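Local coordinates for protein separin (Saccharomyces cerevisiae, PDB 5U1T) that cleaves the MCD1/SCC1 subunit of cohesin as a caspase-like cysteine protease at the onset of anaphase, after being held inactive by securin for most of the cell cycle, at residues 1392-1397 against 1588-1593; 436-441 against 456-461; 858-863 against 880-885. All coordinates share one frame; numbering follows the deposited sequence.

Contact 1 (1392-1397 against 1588-1593); sequences NKLLSR and YGLPIK
L1590 reaches across to the helix and lies against two successive leucines, L1394 and L1395, a worked example of how one branched side chain can serve two neighbours. Its CG sits anti to its own carbonyl carbon (chi1 -52°), which carries both methyls over to the helix. L1394 and L1590 run past each other in opposite senses, with CD1 of L1394 4.0 Å from CG of L1590. A methyl pair lies beside it, L1395 CD2 and L1590 CD2, 3.6 Å apart, where the two side chains cross obliquely. The helix backbone takes part as well, since L1590 CD1 comes to 3.7 Å from the carbonyl O of L1394. The strand 1585-1589 is the antiparallel edge strand of a six-stranded sheet whose other five strands are parallel, the arrangement of caspase-like peptidases, and helix 1388-1397 is docked where that strand ends. There the CD1 of L1394 rests 3.8 Å from the CA of G1589. With phi at 107°, any CB on G1589 would be pressed against the carbonyl O of Y1588, so these backbone angles at the strand's end probably call for glycine. F1359 of strand 1353-1362 packs on L1590 as well, and P1523 on L1394.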
loop_
_atom_site.group_PDB
_atom_site.type_symbol
_atom_site.label_atom_id
_atom_site.label_comp_id
_atom_site.label_asym_id
_atom_site.label_seq_id
_atom_site.Cartn_x
_atom_site.Cartn_y
_atom_site.Cartn_z
ATOM N N ASN A 1392 27.047 -12.579 -36.113
ATOM C CA ASN A 1392 28.246 -13.358 -35.807
ATOM C C ASN A 1392 27.952 -14.658 -35.088
ATOM O O ASN A 1392 28.725 -15.599 -35.190
ATOM C CB ASN A 1392 29.250 -12.553 -34.982
ATOM C CG ASN A 1392 30.499 -13.365 -34.648
ATOM O OD1 ASN A 1392 31.310 -13.661 -35.527
ATOM N ND2 ASN A 1392 30.640 -13.750 -33.380
ATOM N N LYS A 1393 26.845 -14.736 -34.360
ATOM C CA LYS A 1393 26.520 -16.012 -33.731
ATOM C C LYS A 1393 25.917 -16.955 -34.780
ATOM O O LYS A 1393 26.206 -18.154 -34.777
ATOM C CB LYS A 1393 25.584 -15.831 -32.528
ATOM C CG LYS A 1393 26.222 -15.050 -31.357
ATOM C CD LYS A 1393 27.623 -15.589 -30.936
ATOM C CE LYS A 1393 28.381 -14.546 -30.081
ATOM N NZ LYS A 1393 28.528 -13.210 -30.802
ATOM N N LEU A 1394 25.101 -16.411 -35.684
ATOM C CA LEU A 1394 24.553 -17.205 -36.775
ATOM C C LEU A 1394 25.684 -17.775 -37.627
ATOM O O LEU A 1394 25.657 -18.950 -38.005
ATOM C CB LEU A 1394 23.613 -16.372 -37.640
ATOM C CG LEU A 1394 22.125 -16.520 -37.349
ATOM C CD1 LEU A 1394 21.312 -15.824 -38.422
ATOM C CD2 LEU A 1394 21.749 -17.980 -37.258
ATOM N N LEU A 1395 26.683 -16.948 -37.924
ATOM C CA LEU A 1395 27.817 -17.416 -38.708
ATOM C C LEU A 1395 28.678 -18.397 -37.895
ATOM O O LEU A 1395 29.159 -19.399 -38.430
ATOM C CB LEU A 1395 28.665 -16.241 -39.218
ATOM C CG LEU A 1395 28.043 -15.250 -40.216
ATOM C CD1 LEU A 1395 29.065 -14.241 -40.694
ATOM C CD2 LEU A 1395 27.405 -15.935 -41.394
ATOM N N SER A 1396 28.869 -18.135 -36.608
ATOM C CA SER A 1396 29.575 -19.104 -35.764
ATOM C C SER A 1396 28.841 -20.449 -35.713
ATOM O O SER A 1396 29.468 -21.497 -35.657
ATOM C CB SER A 1396 29.765 -18.564 -34.343
ATOM O OG SER A 1396 30.993 -17.862 -34.233
ATOM N N ARG A 1397 27.515 -20.406 -35.753
ATOM C CA ARG A 1397 26.701 -21.613 -35.705
ATOM C C ARG A 1397 26.951 -22.512 -36.906
ATOM O O ARG A 1397 26.789 -23.733 -36.817
ATOM C CB ARG A 1397 25.216 -21.245 -35.624
ATOM C CG ARG A 1397 24.260 -22.406 -35.393
ATOM C CD ARG A 1397 22.823 -21.900 -35.288
ATOM N NE ARG A 1397 21.858 -22.945 -35.613
ATOM C CZ ARG A 1397 20.539 -22.793 -35.543
ATOM N NH1 ARG A 1397 19.728 -23.807 -35.862
ATOM N NH2 ARG A 1397 20.035 -21.624 -35.157
ATOM N N TYR A 1588 15.509 -12.298 -43.315
ATOM C CA TYR A 1588 16.445 -12.075 -42.216
ATOM C C TYR A 1588 17.271 -13.346 -41.969
ATOM O O TYR A 1588 16.757 -14.459 -42.137
ATOM C CB TYR A 1588 15.710 -11.654 -40.940
ATOM C CG TYR A 1588 15.322 -10.188 -40.866
ATOM C CD1 TYR A 1588 14.220 -9.711 -41.552
ATOM C CD2 TYR A 1588 16.041 -9.293 -40.082
ATOM C CE1 TYR A 1588 13.844 -8.390 -41.470
ATOM C CE2 TYR A 1588 15.676 -7.968 -40.000
ATOM C CZ TYR A 1588 14.577 -7.521 -40.702
ATOM O OH TYR A 1588 14.192 -6.202 -40.642
ATOM N N GLY A 1589 18.541 -13.185 -41.588
ATOM C CA GLY A 1589 19.404 -14.319 -41.305
ATOM C C GLY A 1589 20.454 -14.556 -42.377
ATOM O O GLY A 1589 21.007 -13.605 -42.938
ATOM N N LEU A 1590 20.727 -15.825 -42.672
ATOM C CA LEU A 1590 21.758 -16.195 -43.645
ATOM C C LEU A 1590 21.178 -16.686 -44.976
ATOM O O LEU A 1590 20.125 -17.308 -45.008
ATOM C CB LEU A 1590 22.668 -17.275 -43.050
ATOM C CG LEU A 1590 23.253 -16.933 -41.680
ATOM C CD1 LEU A 1590 24.285 -17.967 -41.249
ATOM C CD2 LEU A 1590 23.847 -15.535 -41.704
ATOM N N PRO A 1591 21.874 -16.425 -46.090
ATOM C CA PRO A 1591 21.328 -16.946 -47.344
ATOM C C PRO A 1591 21.447 -18.482 -47.411
ATOM O O PRO A 1591 22.454 -19.071 -46.996
ATOM C CB PRO A 1591 22.182 -16.257 -48.404
ATOM C CG PRO A 1591 23.479 -16.007 -47.723
ATOM C CD PRO A 1591 23.152 -15.721 -46.291
ATOM N N ILE A 1592 20.399 -19.137 -47.897
ATOM C CA ILE A 1592 20.428 -20.583 -47.997
ATOM C C ILE A 1592 20.311 -21.012 -49.454
ATOM O O ILE A 1592 19.770 -20.278 -50.282
ATOM C CB ILE A 1592 19.300 -21.236 -47.163
ATOM C CG1 ILE A 1592 17.938 -21.044 -47.839
ATOM C CG2 ILE A 1592 19.298 -20.671 -45.756
ATOM C CD1 ILE A 1592 16.845 -21.936 -47.303
ATOM N N LYS A 1593 20.844 -22.190 -49.763
ATOM C CA LYS A 1593 20.621 -22.830 -51.059
ATOM C C LYS A 1593 20.212 -24.280 -50.813
ATOM O O LYS A 1593 20.689 -24.925 -49.878
ATOM C CB LYS A 1593 21.869 -22.742 -51.944
ATOM C CG LYS A 1593 21.623 -23.170 -53.381
ATOM C CD LYS A 1593 22.741 -22.739 -54.307
ATOM C CE LYS A 1593 24.002 -23.558 -54.112
ATOM N NZ LYS A 1593 25.128 -22.968 -54.913
#

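Contact 2 (436-441 against 456-461); sequences LKFEKF and SCLFNV
The F438 ring is the hub of this contact, and L458 sits squarely on one of its faces. The CB of L458 stands 3.7 Å from the ring centroid and only 14° off the normal, a CH-pi contact over the face. L458 turns its CG anti to the backbone N (chi1 177°), which lays the branch along the ring, so that its CD2 meets CD2 of F438 at 3.7 Å. The opposite face of the ring is taken by CD2 of F441, one turn further along the same helix, so the phenyl group is clamped between a neighbour in its own helix and a partner from the next. Replacing F438 by an alanine would probably open a gap between L458 and F441 and leave both without the ring that separates them.

Toward C457 the fit is looser: its CB approaches CE1 of F438 obliquely, at 3.9 Å, and the residue is partly exposed. Elsewhere on helix 431-444, K437 is salt-bridged to E418 of helix 408-425 and E439 to R487, just past helix 470-485. A415 of helix 408-425 also touches F438, and F476 of helix 470-485 touches L458. Helices 431-444 and 448-458 follow one another after a very short link, and an aromatic side chain from the first packing against the C-terminal end of the second is the interior of a helical hairpin within separase's helical domain.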
loop_
_atom_site.group_PDB
_atom_site.type_symbol
_atom_site.label_atom_id
_atom_site.label_comp_id
_atom_site.label_asym_id
_atom_site.label_seq_id
_atom_site.Cartn_x
_atom_site.Cartn_y
_atom_site.Cartn_z
ATOM N N LEU A 436 -13.218 -8.799 33.307
ATOM C CA LEU A 436 -12.605 -10.102 33.069
ATOM C C LEU A 436 -13.276 -11.155 33.935
ATOM O O LEU A 436 -13.404 -12.310 33.519
ATOM C CB LEU A 436 -11.101 -10.068 33.343
ATOM C CG LEU A 436 -10.238 -9.228 32.401
ATOM C CD1 LEU A 436 -8.785 -9.260 32.839
ATOM C CD2 LEU A 436 -10.386 -9.709 30.975
ATOM N N LYS A 437 -13.697 -10.758 35.139
ATOM C CA LYS A 437 -14.477 -11.640 36.017
ATOM C C LYS A 437 -15.814 -11.981 35.389
ATOM O O LYS A 437 -16.205 -13.144 35.333
ATOM C CB LYS A 437 -14.717 -10.998 37.389
ATOM C CG LYS A 437 -13.542 -11.066 38.331
ATOM C CD LYS A 437 -13.948 -10.709 39.728
ATOM C CE LYS A 437 -12.883 -11.121 40.727
ATOM N NZ LYS A 437 -13.458 -11.274 42.114
ATOM N N PHE A 438 -16.509 -10.947 34.919
ATOM C CA PHE A 438 -17.833 -11.107 34.354
ATOM C C PHE A 438 -17.748 -11.921 33.075
ATOM O O PHE A 438 -18.697 -12.609 32.701
ATOM C CB PHE A 438 -18.498 -9.746 34.123
ATOM C CG PHE A 438 -19.504 -9.362 35.214
ATOM C CD1 PHE A 438 -20.845 -9.731 35.115
ATOM C CD2 PHE A 438 -19.105 -8.644 36.329
ATOM C CE1 PHE A 438 -21.761 -9.380 36.095
ATOM C CE2 PHE A 438 -20.020 -8.291 37.317
ATOM C CZ PHE A 438 -21.348 -8.662 37.200
ATOM N N GLU A 439 -16.592 -11.876 32.425
ATOM C CA GLU A 439 -16.330 -12.798 31.336
ATOM C C GLU A 439 -16.481 -14.244 31.826
ATOM O O GLU A 439 -17.141 -15.049 31.178
ATOM C CB GLU A 439 -14.942 -12.573 30.751
ATOM C CG GLU A 439 -14.644 -13.472 29.580
ATOM C CD GLU A 439 -13.507 -12.946 28.724
ATOM O OE1 GLU A 439 -12.569 -12.346 29.296
ATOM O OE2 GLU A 439 -13.549 -13.122 27.482
ATOM N N LYS A 440 -15.902 -14.573 32.976
ATOM C CA LYS A 440 -15.938 -15.959 33.432
ATOM C C LYS A 440 -17.346 -16.355 33.895
ATOM O O LYS A 440 -17.782 -17.471 33.609
ATOM C CB LYS A 440 -14.898 -16.201 34.538
ATOM C CG LYS A 440 -13.486 -15.712 34.163
ATOM C CD LYS A 440 -12.343 -16.712 34.483
ATOM C CE LYS A 440 -11.180 -16.564 33.469
ATOM N NZ LYS A 440 -10.067 -17.595 33.636
ATOM N N PHE A 441 -18.051 -15.450 34.592
ATOM C CA PHE A 441 -19.468 -15.658 34.947
ATOM C C PHE A 441 -20.293 -15.976 33.702
ATOM O O PHE A 441 -20.916 -17.035 33.619
ATOM C CB PHE A 441 -20.092 -14.427 35.637
ATOM C CG PHE A 441 -19.346 -13.945 36.851
ATOM C CD1 PHE A 441 -18.503 -14.786 37.562
ATOM C CD2 PHE A 441 -19.496 -12.637 37.281
ATOM C CE1 PHE A 441 -17.821 -14.324 38.663
ATOM C CE2 PHE A 441 -18.813 -12.175 38.387
ATOM C CZ PHE A 441 -17.974 -13.019 39.073
ATOM N N SER A 456 -26.107 -7.981 31.946
ATOM C CA SER A 456 -26.778 -6.737 32.245
ATOM C C SER A 456 -26.480 -6.221 33.627
ATOM O O SER A 456 -26.700 -5.070 33.916
ATOM C CB SER A 456 -28.271 -6.927 32.106
ATOM O OG SER A 456 -28.824 -5.914 31.328
ATOM N N CYS A 457 -26.009 -7.094 34.492
ATOM C CA CYS A 457 -25.518 -6.696 35.776
ATOM C C CYS A 457 -24.245 -5.922 35.604
ATOM O O CYS A 457 -23.930 -5.092 36.412
ATOM C CB CYS A 457 -25.282 -7.914 36.653
ATOM S SG CYS A 457 -26.742 -8.877 37.043
ATOM N N LEU A 458 -23.509 -6.180 34.541
ATOM C CA LEU A 458 -22.272 -5.469 34.337
ATOM C C LEU A 458 -22.477 -4.303 33.412
ATOM O O LEU A 458 -21.926 -3.262 33.610
ATOM C CB LEU A 458 -21.232 -6.407 33.759
ATOM C CG LEU A 458 -19.841 -5.934 33.369
ATOM C CD1 LEU A 458 -19.938 -4.910 32.276
ATOM C CD2 LEU A 458 -19.036 -5.419 34.521
ATOM N N PHE A 459 -23.270 -4.478 32.382
ATOM C CA PHE A 459 -23.500 -3.376 31.472
ATOM C C PHE A 459 -24.592 -2.534 32.081
ATOM O O PHE A 459 -25.775 -2.669 31.762
ATOM C CB PHE A 459 -23.845 -3.866 30.069
ATOM C CG PHE A 459 -23.659 -2.834 29.013
ATOM C CD1 PHE A 459 -22.396 -2.511 28.567
ATOM C CD2 PHE A 459 -24.749 -2.179 28.470
ATOM C CE1 PHE A 459 -22.208 -1.545 27.576
ATOM C CE2 PHE A 459 -24.578 -1.214 27.480
ATOM C CZ PHE A 459 -23.306 -0.896 27.038
ATOM N N ASN A 460 -24.156 -1.670 32.989
ATOM C CA ASN A 460 -25.046 -0.919 33.873
ATOM C C ASN A 460 -24.414 0.420 34.186
ATOM O O ASN A 460 -23.256 0.470 34.589
ATOM C CB ASN A 460 -25.318 -1.725 35.167
ATOM C CG ASN A 460 -26.215 -0.990 36.160
ATOM O OD1 ASN A 460 -25.731 -0.253 37.026
ATOM N ND2 ASN A 460 -27.525 -1.227 36.059
ATOM N N VAL A 461 -25.174 1.496 34.009
ATOM C CA VAL A 461 -24.635 2.844 34.154
ATOM C C VAL A 461 -24.003 3.187 35.523
ATOM O O VAL A 461 -23.084 4.008 35.558
ATOM C CB VAL A 461 -25.717 3.894 33.848
ATOM C CG1 VAL A 461 -26.712 3.962 34.944
ATOM C CG2 VAL A 461 -25.094 5.250 33.656
#

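Contact 3 (858-863 against 880-885); sequences KANKAF and YDNKEF
N860 and N882 face each other amide to amide, and a reciprocal pair of hydrogen bonds between their side chains carries this contact. Followed in sequence order, the segment 858-863 is helical. K858, its first residue, is exposed, and its side chain touches L836 of helix 829-845. A859 is buried and points toward the other segment, but stays 5.0 Å or more from it and packs on L836 as well.

N860 comes next and makes the link. Its ND2 donates to OD1 of N882 over 2.9 Å, on a lone pair and in the plane of that carbonyl. The return bond, from ND2 of N882 to OD1 of N860, is longer at 3.2 Å but straighter, with an angle of 154° at the hydrogen. Its donor stands 35° out of the carbonyl plane of N860. The amide planes are turned 31° against each other, so the pair is twisted rather than flat. ND2 of N882 also donates to the carbonyl O of F878, the stronger of its polar partners, which ties the N882 amide back to its own helix and should help fix its rotation. N882 is the first residue to leave helical geometry, within the Schellman motif that ends the helix, with K883 as its C-prime residue: K883 N bonds to Y880 O and E884 N to L879 O.

F863 then turns inward, its ring stacked on that of F878 and meeting that of Y833. Helix 849-863 packs against both helices 829-845 and 872-881, which also touch each other through D881 and H837, while E884 sits at the N-cap position of helix 885-891, which follows directly.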
loop_
_atom_site.group_PDB
_atom_site.type_symbol
_atom_site.label_atom_id
_atom_site.label_comp_id
_atom_site.label_asym_id
_atom_site.label_seq_id
_atom_site.Cartn_x
_atom_site.Cartn_y
_atom_site.Cartn_z
ATOM N N LYS A 858 -8.202 13.494 -18.768
ATOM C CA LYS A 858 -8.625 12.757 -17.594
ATOM C C LYS A 858 -7.743 13.141 -16.399
ATOM O O LYS A 858 -8.275 13.455 -15.329
ATOM C CB LYS A 858 -8.594 11.243 -17.840
ATOM C CG LYS A 858 -9.703 10.738 -18.749
ATOM C CD LYS A 858 -9.718 9.228 -18.853
ATOM C CE LYS A 858 -10.749 8.782 -19.882
ATOM N NZ LYS A 858 -10.823 7.306 -20.058
ATOM N N ALA A 859 -6.416 13.161 -16.574
ATOM C CA ALA A 859 -5.527 13.465 -15.448
ATOM C C ALA A 859 -5.817 14.850 -14.880
ATOM O O ALA A 859 -5.813 15.049 -13.657
ATOM C CB ALA A 859 -4.075 13.359 -15.859
ATOM N N ASN A 860 -6.083 15.801 -15.771
ATOM C CA ASN A 860 -6.357 17.163 -15.349
ATOM C C ASN A 860 -7.677 17.267 -14.598
ATOM O O ASN A 860 -7.787 17.991 -13.612
ATOM C CB ASN A 860 -6.371 18.099 -16.545
ATOM C CG ASN A 860 -4.991 18.428 -17.038
ATOM O OD1 ASN A 860 -3.994 18.098 -16.401
ATOM N ND2 ASN A 860 -4.922 19.100 -18.175
ATOM N N LYS A 861 -8.679 16.536 -15.070
ATOM C CA LYS A 861 -9.948 16.438 -14.366
ATOM C C LYS A 861 -9.749 15.844 -12.985
ATOM O O LYS A 861 -10.183 16.415 -11.988
ATOM C CB LYS A 861 -10.918 15.582 -15.159
ATOM C CG LYS A 861 -12.365 15.904 -14.901
ATOM C CD LYS A 861 -13.153 15.730 -16.192
ATOM C CE LYS A 861 -12.452 16.467 -17.363
ATOM N NZ LYS A 861 -12.803 15.890 -18.718
ATOM N N ALA A 862 -9.082 14.692 -12.940
ATOM C CA ALA A 862 -8.811 13.976 -11.702
ATOM C C ALA A 862 -8.157 14.859 -10.642
ATOM O O ALA A 862 -8.448 14.716 -9.461
ATOM C CB ALA A 862 -7.939 12.764 -11.988
ATOM N N PHE A 863 -7.293 15.773 -11.073
ATOM C CA PHE A 863 -6.576 16.694 -10.178
ATOM C C PHE A 863 -7.504 17.598 -9.356
ATOM O O PHE A 863 -7.166 18.012 -8.233
ATOM C CB PHE A 863 -5.605 17.571 -10.997
ATOM C CG PHE A 863 -4.652 18.362 -10.166
ATOM C CD1 PHE A 863 -3.600 17.741 -9.524
ATOM C CD2 PHE A 863 -4.798 19.727 -10.042
ATOM C CE1 PHE A 863 -2.723 18.471 -8.748
ATOM C CE2 PHE A 863 -3.922 20.464 -9.275
ATOM C CZ PHE A 863 -2.886 19.840 -8.620
ATOM N N TYR A 880 3.891 20.366 -14.297
ATOM C CA TYR A 880 4.743 19.753 -15.312
ATOM C C TYR A 880 3.974 19.287 -16.543
ATOM O O TYR A 880 4.255 19.719 -17.654
ATOM C CB TYR A 880 5.468 18.568 -14.708
ATOM C CG TYR A 880 6.485 17.937 -15.614
ATOM C CD1 TYR A 880 7.685 18.573 -15.874
ATOM C CD2 TYR A 880 6.258 16.694 -16.190
ATOM C CE1 TYR A 880 8.626 18.003 -16.675
ATOM C CE2 TYR A 880 7.202 16.109 -16.999
ATOM C CZ TYR A 880 8.385 16.772 -17.239
ATOM O OH TYR A 880 9.353 16.211 -18.041
ATOM N N ASP A 881 3.024 18.387 -16.329
ATOM C CA ASP A 881 2.111 17.938 -17.369
ATOM C C ASP A 881 1.570 19.081 -18.198
ATOM O O ASP A 881 1.384 18.924 -19.395
ATOM C CB ASP A 881 0.920 17.174 -16.782
ATOM C CG ASP A 881 1.255 15.750 -16.418
ATOM O OD1 ASP A 881 2.206 15.208 -17.006
ATOM O OD2 ASP A 881 0.566 15.163 -15.552
ATOM N N ASN A 882 1.302 20.227 -17.585
ATOM C CA ASN A 882 0.642 21.275 -18.341
ATOM C C ASN A 882 1.588 22.386 -18.792
ATOM O O ASN A 882 1.142 23.487 -19.108
ATOM C CB ASN A 882 -0.517 21.859 -17.533
ATOM C CG ASN A 882 -1.630 20.833 -17.272
ATOM O OD1 ASN A 882 -2.550 20.677 -18.073
ATOM N ND2 ASN A 882 -1.542 20.130 -16.144
ATOM N N LYS A 883 2.888 22.086 -18.826
ATOM C CA LYS A 883 3.922 23.001 -19.323
ATOM C C LYS A 883 4.147 24.264 -18.495
ATOM O O LYS A 883 4.725 25.241 -18.994
ATOM C CB LYS A 883 3.608 23.440 -20.747
ATOM C CG LYS A 883 3.531 22.337 -21.752
ATOM C CD LYS A 883 4.817 21.578 -21.806
ATOM C CE LYS A 883 4.683 20.546 -22.880
ATOM N NZ LYS A 883 3.262 20.070 -22.842
ATOM N N GLU A 884 3.695 24.279 -17.245
ATOM C CA GLU A 884 3.885 25.478 -16.431
ATOM C C GLU A 884 5.096 25.368 -15.524
ATOM O O GLU A 884 4.979 25.399 -14.302
ATOM C CB GLU A 884 2.635 25.761 -15.644
ATOM C CG GLU A 884 1.548 26.194 -16.569
ATOM C CD GLU A 884 0.246 26.314 -15.872
ATOM O OE1 GLU A 884 -0.731 25.694 -16.357
ATOM O OE2 GLU A 884 0.202 27.013 -14.830
ATOM N N PHE A 885 6.265 25.249 -16.152
ATOM C CA PHE A 885 7.495 24.984 -15.434
ATOM C C PHE A 885 7.844 26.168 -14.551
ATOM O O PHE A 885 8.500 26.017 -13.517
ATOM C CB PHE A 885 8.626 24.675 -16.405
ATOM C CG PHE A 885 8.264 23.664 -17.458
ATOM C CD1 PHE A 885 7.503 22.550 -17.142
ATOM C CD2 PHE A 885 8.678 23.832 -18.772
ATOM C CE1 PHE A 885 7.171 21.617 -18.118
ATOM C CE2 PHE A 885 8.346 22.917 -19.749
ATOM C CZ PHE A 885 7.591 21.807 -19.429
#

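How the contacts relate
The three contacts lie far apart, with about 87 Å between the centres of contacts 1 and 2, on opposite sides of the chain's centre, and they follow in series along the chain as 2, 3, 1. Contacts 1 and 2 are buried and apolar, yet they join different elements: contact 1 links a helix to the end of a sheet's edge strand across 190 intervening residues, while contact 2 joins two consecutive helices. Contact 3 also joins successive helices, but at the surface, where a paired amide link replaces methyl and ring packing. Chemistry thus follows burial here: aliphatic or aromatic groups inside, reciprocal hydrogen bonds where solvent is near.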